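Long-range contacts in bacterial leucyl aminopeptidase (Legionella pneumophila, PDB 6ESL), which catalyses the zinc-dependent release of amino-terminal residues from peptides, probably with a preference for leucine, as a type II-secreted exopeptidase of family M28: residues V20-Q25 with V52-V57; T296-T301 with E351-D356. All coordinates share one frame; numbering follows the deposited sequence.

Contact 1 of 2, residues V20-Q25 with V52-V57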
ATOM      1  N   VAL B  20     -31.283 -21.999  15.937  1.00 59.61           N
ATOM      2  CA  VAL B  20     -30.671 -20.814  16.605  1.00 58.01           C
ATOM      3  C   VAL B  20     -30.626 -19.611  15.683  1.00 56.62           C
ATOM      4  O   VAL B  20     -30.798 -19.753  14.478  1.00 57.80           O
ATOM      5  CB  VAL B  20     -29.244 -21.074  17.222  1.00 58.24           C
ATOM      6  CG1 VAL B  20     -29.329 -22.092  18.333  1.00 60.90           C
ATOM      7  CG2 VAL B  20     -28.194 -21.548  16.253  1.00 55.91           C
ATOM      8  N   HIS B  21     -30.475 -18.441  16.328  1.00 53.55           N
ATOM      9  CA  HIS B  21     -30.342 -17.270  15.520  1.00 52.20           C
ATOM     10  C   HIS B  21     -28.891 -16.872  15.586  1.00 48.91           C
ATOM     11  O   HIS B  21     -28.260 -17.037  16.599  1.00 49.72           O
ATOM     12  CB  HIS B  21     -31.133 -16.030  16.063  1.00 53.30           C
ATOM     13  CG  HIS B  21     -32.614 -16.187  16.117  1.00 56.87           C
ATOM     14  ND1 HIS B  21     -33.453 -15.341  16.833  1.00 57.70           N
ATOM     15  CD2 HIS B  21     -33.426 -17.054  15.470  1.00 57.62           C
ATOM     16  CE1 HIS B  21     -34.707 -15.698  16.640  1.00 59.14           C
ATOM     17  NE2 HIS B  21     -34.721 -16.711  15.790  1.00 59.03           N
ATOM     18  N   GLU B  22     -28.472 -16.084  14.625  1.00 44.39           N
ATOM     19  CA  GLU B  22     -27.155 -15.489  14.519  1.00 41.01           C
ATOM     20  C   GLU B  22     -27.248 -14.032  14.115  1.00 39.13           C
ATOM     21  O   GLU B  22     -28.215 -13.593  13.516  1.00 40.89           O
ATOM     22  CB  GLU B  22     -26.261 -16.274  13.529  1.00 39.48           C
ATOM     23  CG  GLU B  22     -26.201 -17.777  13.782  1.00 39.55           C
ATOM     24  CD  GLU B  22     -25.146 -18.533  12.975  1.00 37.73           C
ATOM     25  OE1 GLU B  22     -25.573 -19.291  12.112  1.00 38.19           O
ATOM     26  OE2 GLU B  22     -23.972 -18.434  13.306  1.00 35.92           O
ATOM     27  N   GLN B  23     -26.307 -13.270  14.559  1.00 37.69           N
ATOM     28  CA  GLN B  23     -26.181 -11.904  14.208  1.00 37.35           C
ATOM     29  C   GLN B  23     -24.999 -11.710  13.252  1.00 36.61           C
ATOM     30  O   GLN B  23     -23.808 -12.089  13.526  1.00 36.25           O
ATOM     31  CB  GLN B  23     -26.027 -11.020  15.420  1.00 37.51           C
ATOM     32  CG  GLN B  23     -27.255 -11.221  16.397  1.00 39.52           C
ATOM     33  CD  GLN B  23     -27.188 -12.526  17.225  1.00 39.42           C
ATOM     34  OE1 GLN B  23     -26.104 -12.800  17.774  1.00 39.93           O
ATOM     35  NE2 GLN B  23     -28.182 -13.300  17.203  1.00 38.60           N
ATOM     36  N   LEU B  24     -25.349 -11.005  12.168  1.00 36.20           N
ATOM     37  CA  LEU B  24     -24.387 -10.688  11.057  1.00 35.20           C
ATOM     38  C   LEU B  24     -24.260  -9.215  10.860  1.00 34.17           C
ATOM     39  O   LEU B  24     -25.311  -8.517  10.853  1.00 35.20           O
ATOM     40  CB  LEU B  24     -24.908 -11.322   9.807  1.00 35.63           C
ATOM     41  CG  LEU B  24     -25.256 -12.790   9.881  1.00 36.38           C
ATOM     42  CD1 LEU B  24     -25.749 -13.283   8.553  1.00 36.89           C
ATOM     43  CD2 LEU B  24     -24.026 -13.572  10.362  1.00 35.96           C
ATOM     44  N   GLN B  25     -23.027  -8.750  10.701  1.00 33.13           N
ATOM     45  CA  GLN B  25     -22.724  -7.398  10.287  1.00 33.48           C
ATOM     46  C   GLN B  25     -22.613  -7.404   8.759  1.00 33.86           C
ATOM     47  O   GLN B  25     -21.787  -8.156   8.230  1.00 31.83           O
ATOM     48  CB  GLN B  25     -21.513  -6.793  10.903  1.00 33.09           C
ATOM     49  CG  GLN B  25     -21.343  -5.319  10.609  1.00 34.46           C
ATOM     50  CD  GLN B  25     -20.277  -4.623  11.492  1.00 34.78           C
ATOM     51  OE1 GLN B  25     -19.569  -3.714  11.042  1.00 37.97           O
ATOM     52  NE2 GLN B  25     -20.121  -5.109  12.720  1.00 34.87           N
ATOM     53  N   VAL B  52     -30.744 -13.175  12.186  1.00 41.42           N
ATOM     54  CA  VAL B  52     -31.378 -14.096  11.280  1.00 41.97           C
ATOM     55  C   VAL B  52     -31.325 -15.490  11.827  1.00 42.88           C
ATOM     56  O   VAL B  52     -30.583 -15.749  12.710  1.00 44.54           O
ATOM     57  CB  VAL B  52     -30.642 -14.132   9.937  1.00 41.01           C
ATOM     58  CG1 VAL B  52     -30.647 -12.768   9.318  1.00 40.82           C
ATOM     59  CG2 VAL B  52     -29.219 -14.619  10.125  1.00 39.38           C
ATOM     60  N   LEU B  53     -32.140 -16.382  11.315  1.00 44.22           N
ATOM     61  CA  LEU B  53     -32.058 -17.769  11.704  1.00 45.78           C
ATOM     62  C   LEU B  53     -30.765 -18.345  11.142  1.00 46.11           C
ATOM     63  O   LEU B  53     -30.374 -17.996  10.055  1.00 46.26           O
ATOM     64  CB  LEU B  53     -33.160 -18.566  11.076  1.00 47.71           C
ATOM     65  CG  LEU B  53     -34.606 -18.445  11.518  1.00 50.45           C
ATOM     66  CD1 LEU B  53     -35.324 -19.633  10.945  1.00 51.67           C
ATOM     67  CD2 LEU B  53     -34.684 -18.447  13.017  1.00 52.05           C
ATOM     68  N   SER B  54     -30.139 -19.293  11.828  1.00 45.07           N
ATOM     69  CA  SER B  54     -28.914 -19.932  11.339  1.00 44.16           C
ATOM     70  C   SER B  54     -29.101 -20.732  10.065  1.00 43.27           C
ATOM     71  O   SER B  54     -28.199 -20.894   9.291  1.00 42.86           O
ATOM     72  CB  SER B  54     -28.218 -20.778  12.392  1.00 43.88           C
ATOM     73  OG  SER B  54     -28.994 -21.867  12.735  1.00 46.41           O
ATOM     74  N   SER B  55     -30.283 -21.268   9.892  1.00 43.36           N
ATOM     75  CA  SER B  55     -30.651 -22.001   8.729  1.00 45.04           C
ATOM     76  C   SER B  55     -30.693 -21.134   7.464  1.00 44.99           C
ATOM     77  O   SER B  55     -30.822 -21.648   6.416  1.00 45.30           O
ATOM     78  CB  SER B  55     -32.017 -22.643   8.960  1.00 47.62           C
ATOM     79  OG  SER B  55     -32.982 -21.672   9.147  1.00 48.08           O
ATOM     80  N   ASP B  56     -30.675 -19.824   7.590  1.00 44.73           N
ATOM     81  CA  ASP B  56     -30.719 -18.897   6.453  1.00 44.61           C
ATOM     82  C   ASP B  56     -29.360 -18.289   6.113  1.00 42.14           C
ATOM     83  O   ASP B  56     -29.288 -17.528   5.137  1.00 42.69           O
ATOM     84  CB  ASP B  56     -31.762 -17.753   6.728  1.00 46.27           C
ATOM     85  CG  ASP B  56     -33.153 -18.202   6.700  1.00 48.45           C
ATOM     86  OD1 ASP B  56     -33.528 -19.153   6.005  1.00 50.90           O
ATOM     87  OD2 ASP B  56     -34.006 -17.598   7.412  1.00 53.02           O
ATOM     88  N   VAL B  57     -28.302 -18.573   6.880  1.00 38.89           N
ATOM     89  CA  VAL B  57     -27.007 -17.951   6.688  1.00 37.22           C
ATOM     90  C   VAL B  57     -26.401 -18.303   5.345  1.00 36.93           C
ATOM     91  O   VAL B  57     -25.817 -17.457   4.719  1.00 35.84           O
ATOM     92  CB  VAL B  57     -26.042 -18.264   7.862  1.00 35.52           C
ATOM     93  CG1 VAL B  57     -24.637 -17.900   7.598  1.00 34.37           C
ATOM     94  CG2 VAL B  57     -26.526 -17.567   9.149  1.00 35.87           C
TER
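Strands 21-27 and 47-53 are antiparallel neighbours in the small four-stranded sheet near the amino terminus, and this contact covers the end of their pairing, where the second strand turns into the 3-10 segment 54-56. Backbone hydrogen bonds set the register. Glu-22 and Val-52 form a hydrogen-bonded pair: Glu-22 N donates to Val-52 O at 2.9 Å (168° at the hydrogen), and Val-52 N returns a bond to Glu-22 O, also at 2.9 Å. Both donors lie almost along the C=O axis. His-21 and Leu-53 make the adjoining non-hydrogen-bonded pair with diverging side chains, and His-21 CA adds a CA-H...O contact to Val-52 O at 3.2 Å. Beyond the last bridge, Ser-54 N reaches Val-20 O at 2.8 Å in the carbonyl plane. Ser-54 OG, set between its own N and carbonyl carbon (chi1 66°), adds a weak bond to that oxygen, so the point where strand passes into 3-10 turn is tied to the start of the first strand.

The apolar part is modest. The Leu-24 and Val-52 side chains cross at about a right angle, with Leu-24 CD1 4.0 Å from Val-52 CG2.

Glu-22, on the same face of the sheet as Val-52, carries the charge of the contact. It leaves the backbone with CG beside N and then runs extended, so that its carboxylate passes Ser-54 and Val-57. In the dimer OE1 forms a salt bridge to Arg-258 of the second subunit, while OE2 is bound by Tyr-186 of that subunit and by Asn-74 of its own chain, a setting that would favour the ionised acid. Arg-258 also bonds Ser-54 O. Within the chain Glu-22 OE1 is packed tightly, 3.0 Å from Ser-54 CB and 3.6 Å from Val-57 CG2.

Contact 2 of 2, residues T296-T301 with E351-D356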
ATOM      1  N   THR B 296      16.783   0.163  -9.373  1.00 26.79           N
ATOM      2  CA  THR B 296      15.591   0.173  -8.584  1.00 25.37           C
ATOM      3  C   THR B 296      15.023   1.582  -8.366  1.00 24.21           C
ATOM      4  O   THR B 296      15.789   2.544  -8.067  1.00 25.18           O
ATOM      5  CB  THR B 296      15.914  -0.455  -7.205  1.00 25.27           C
ATOM      6  OG1 THR B 296      16.352  -1.824  -7.348  1.00 25.62           O
ATOM      7  CG2 THR B 296      14.681  -0.437  -6.257  1.00 25.64           C
ATOM      8  N   MET B 297      13.717   1.703  -8.494  1.00 23.05           N
ATOM      9  CA  MET B 297      12.996   2.909  -8.176  1.00 23.07           C
ATOM     10  C   MET B 297      12.117   2.626  -6.957  1.00 21.52           C
ATOM     11  O   MET B 297      11.613   1.559  -6.812  1.00 23.33           O
ATOM     12  CB  MET B 297      12.166   3.402  -9.405  1.00 24.73           C
ATOM     13  CG  MET B 297      13.085   3.776 -10.598  1.00 25.85           C
ATOM     14  SD  MET B 297      12.145   3.918 -12.168  1.00 27.53           S
ATOM     15  CE  MET B 297      11.529   5.547 -11.905  1.00 27.95           C
ATOM     16  N   TRP B 298      11.957   3.620  -6.098  1.00 21.53           N
ATOM     17  CA  TRP B 298      11.366   3.476  -4.769  1.00 21.35           C
ATOM     18  C   TRP B 298      10.006   4.157  -4.721  1.00 21.89           C
ATOM     19  O   TRP B 298       9.877   5.289  -5.126  1.00 20.96           O
ATOM     20  CB  TRP B 298      12.336   4.040  -3.724  1.00 21.60           C
ATOM     21  CG  TRP B 298      13.547   3.208  -3.607  1.00 22.52           C
ATOM     22  CD1 TRP B 298      14.701   3.305  -4.410  1.00 22.55           C
ATOM     23  CD2 TRP B 298      13.828   2.163  -2.652  1.00 23.23           C
ATOM     24  NE1 TRP B 298      15.615   2.375  -3.999  1.00 23.13           N
ATOM     25  CE2 TRP B 298      15.133   1.697  -2.908  1.00 24.08           C
ATOM     26  CE3 TRP B 298      13.146   1.640  -1.559  1.00 24.49           C
ATOM     27  CZ2 TRP B 298      15.717   0.693  -2.190  1.00 25.52           C
ATOM     28  CZ3 TRP B 298      13.787   0.639  -0.781  1.00 26.04           C
ATOM     29  CH2 TRP B 298      15.042   0.200  -1.102  1.00 26.53           C
ATOM     30  N   VAL B 299       8.998   3.473  -4.185  1.00 20.86           N
ATOM     31  CA  VAL B 299       7.692   4.030  -4.004  1.00 21.29           C
ATOM     32  C   VAL B 299       7.541   4.289  -2.528  1.00 20.69           C
ATOM     33  O   VAL B 299       7.674   3.327  -1.689  1.00 20.56           O
ATOM     34  CB  VAL B 299       6.606   3.058  -4.572  1.00 23.93           C
ATOM     35  CG1 VAL B 299       5.187   3.532  -4.301  1.00 23.86           C
ATOM     36  CG2 VAL B 299       6.719   2.971  -6.081  1.00 25.56           C
ATOM     37  N   PHE B 300       7.242   5.540  -2.169  1.00 20.09           N
ATOM     38  CA  PHE B 300       7.079   5.958  -0.801  1.00 20.38           C
ATOM     39  C   PHE B 300       5.646   5.710  -0.315  1.00 20.22           C
ATOM     40  O   PHE B 300       4.691   6.012  -0.957  1.00 21.31           O
ATOM     41  CB  PHE B 300       7.590   7.370  -0.509  1.00 20.13           C
ATOM     42  CG  PHE B 300       9.057   7.385  -0.339  1.00 22.98           C
ATOM     43  CD1 PHE B 300       9.894   7.085  -1.436  1.00 26.79           C
ATOM     44  CD2 PHE B 300       9.644   7.392   0.908  1.00 25.37           C
ATOM     45  CE1 PHE B 300      11.293   6.913  -1.286  1.00 27.77           C
ATOM     46  CE2 PHE B 300      11.051   7.220   1.076  1.00 27.02           C
ATOM     47  CZ  PHE B 300      11.870   7.064  -0.028  1.00 27.94           C
ATOM     48  N   THR B 301       5.577   4.979   0.790  1.00 22.47           N
ATOM     49  CA  THR B 301       4.314   4.555   1.368  1.00 22.18           C
ATOM     50  C   THR B 301       3.709   5.429   2.471  1.00 25.17           C
ATOM     51  O   THR B 301       2.591   5.159   2.917  1.00 25.16           O
ATOM     52  CB  THR B 301       4.430   3.096   1.842  1.00 23.14           C
ATOM     53  OG1 THR B 301       5.349   3.026   2.937  1.00 24.51           O
ATOM     54  CG2 THR B 301       4.953   2.224   0.704  1.00 24.62           C
ATOM     55  N   GLU B 351      14.309   8.287  -5.965  1.00 20.00           N
ATOM     56  CA  GLU B 351      15.578   7.747  -6.444  1.00 21.74           C
ATOM     57  C   GLU B 351      16.230   6.718  -5.532  1.00 21.99           C
ATOM     58  O   GLU B 351      16.968   5.836  -6.020  1.00 22.88           O
ATOM     59  CB  GLU B 351      16.601   8.877  -6.675  1.00 21.44           C
ATOM     60  CG  GLU B 351      16.930   9.643  -5.357  1.00 21.50           C
ATOM     61  CD  GLU B 351      17.832  10.873  -5.494  1.00 22.75           C
ATOM     62  OE1 GLU B 351      17.896  11.411  -6.594  1.00 23.13           O
ATOM     63  OE2 GLU B 351      18.457  11.243  -4.469  1.00 23.62           O
ATOM     64  N   THR B 352      15.995   6.820  -4.233  1.00 22.52           N
ATOM     65  CA  THR B 352      16.553   5.910  -3.258  1.00 22.71           C
ATOM     66  C   THR B 352      15.537   5.643  -2.154  1.00 21.47           C
ATOM     67  O   THR B 352      14.536   6.340  -1.999  1.00 21.86           O
ATOM     68  CB  THR B 352      17.799   6.471  -2.519  1.00 24.54           C
ATOM     69  OG1 THR B 352      17.419   7.636  -1.802  1.00 25.30           O
ATOM     70  CG2 THR B 352      18.891   6.946  -3.456  1.00 26.08           C
ATOM     71  N   SER B 353      15.861   4.694  -1.320  1.00 22.81           N
ATOM     72  CA  SER B 353      15.148   4.605  -0.047  1.00 24.67           C
ATOM     73  C   SER B 353      15.517   5.795   0.829  1.00 25.94           C
ATOM     74  O   SER B 353      16.518   6.501   0.614  1.00 25.33           O
ATOM     75  CB  SER B 353      15.547   3.304   0.711  1.00 24.71           C
ATOM     76  OG  SER B 353      16.911   3.449   1.199  1.00 27.78           O
ATOM     77  N   PHE B 354      14.766   5.927   1.893  1.00 27.89           N
ATOM     78  CA  PHE B 354      15.043   6.914   2.948  1.00 30.83           C
ATOM     79  C   PHE B 354      16.368   6.665   3.667  1.00 32.66           C
ATOM     80  O   PHE B 354      17.203   7.590   3.794  1.00 32.10           O
ATOM     81  CB  PHE B 354      13.914   6.970   3.982  1.00 33.70           C
ATOM     82  CG  PHE B 354      14.187   8.000   5.054  1.00 37.34           C
ATOM     83  CD1 PHE B 354      14.061   9.389   4.766  1.00 36.03           C
ATOM     84  CD2 PHE B 354      14.651   7.584   6.337  1.00 41.16           C
ATOM     85  CE1 PHE B 354      14.365  10.334   5.701  1.00 39.71           C
ATOM     86  CE2 PHE B 354      14.965   8.559   7.302  1.00 44.75           C
ATOM     87  CZ  PHE B 354      14.822   9.924   6.977  1.00 43.26           C
ATOM     88  N   ALA B 355      16.617   5.435   4.003  1.00 34.52           N
ATOM     89  CA  ALA B 355      17.827   5.052   4.640  1.00 37.33           C
ATOM     90  C   ALA B 355      19.088   5.258   3.797  1.00 39.36           C
ATOM     91  O   ALA B 355      20.072   5.573   4.324  1.00 44.66           O
ATOM     92  CB  ALA B 355      17.738   3.625   5.089  1.00 38.12           C
ATOM     93  N   ASP B 356      18.946   5.064   2.487  1.00 36.67           N
ATOM     94  CA  ASP B 356      20.024   5.159   1.502  1.00 38.24           C
ATOM     95  C   ASP B 356      19.993   6.421   0.637  1.00 35.09           C
ATOM     96  O   ASP B 356      20.563   6.443  -0.454  1.00 38.54           O
ATOM     97  CB  ASP B 356      20.034   3.916   0.607  1.00 46.08           C
ATOM     98  CG  ASP B 356      20.243   2.635   1.390  1.00 48.81           C
ATOM     99  OD1 ASP B 356      20.380   2.709   2.628  1.00 47.00           O
ATOM    100  OD2 ASP B 356      20.270   1.554   0.765  1.00 58.61           O
TER
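Glu-351 OE1 is the best-held polar atom, gripped by two backbone N-H groups, those of Gly-287 and Tyr-288. From this anchor the chain leaves strand 346-350 as a loop that passes over the Trp-298 ring and along the edge of Phe-300, both on strand 297-300. No hydrogen bond joins the two segments; the two rings and the loop backbone make the contact. The peptide link between Thr-352 and Ser-353 lies over one face of the Trp-298 indole, with Thr-352 C 3.4 Å from Trp-298 CD1 and Ser-353 N 3.5 Å from Trp-298 CE2. Further along that face Ser-353 CB stands above the six-membered ring in a CH-pi contact, 3.5 Å from its centroid and 11° off the normal. Thr-296 CG2 lies against the opposite face, near its rim, so the indole has a neighbour on both faces.

Phe-300 presents its edge instead: Thr-352 O lies in the ring plane, 3.4 Å from Phe-300 CE1 and equally far from CZ. This carbonyl oxygen is buried without a hydrogen-bond partner. Phe-354 CB touches CE2 of the same ring, the two side chains crossing at about a right angle.

The loop also stiffens itself. Ser-353 OG accepts from Asp-356 N at 2.9 Å, an ST motif, and Thr-352 OG1 donates to Ser-353 O at 2.8 Å from above the carbonyl plane.

In the eight-stranded mixed sheet of this M28 peptidase, strand 297-300 runs between antiparallel 346-350 and parallel 324-327; Met-297 and Val-299, pointing away from the loop, pack on helix 306-320, and Met-297 also on helix 373-391.

Contacts 1 and 2 belong to separate parts of the chain: their centres are about 49 Å apart and their nearest atoms about 25 Å. The centre of contact 1, in the small amino-terminal sheet, is about 44 Å from the centre of the chain; that of contact 2 is about 15 Å from it, where a loop meets the eight-stranded mixed sheet of the peptidase fold and the side chain of Glu-351 comes to about 9 Å from a zinc ion. Both contacts touch the second subunit. Contact 1 reaches its Arg-258, next in sequence to that chain's zinc ligand Glu-257, and Gln-25, at the end of 20-25, packs on its Tyr-331. Conversely, Phe-354 of contact 2 packs on Ser-68 of the second subunit.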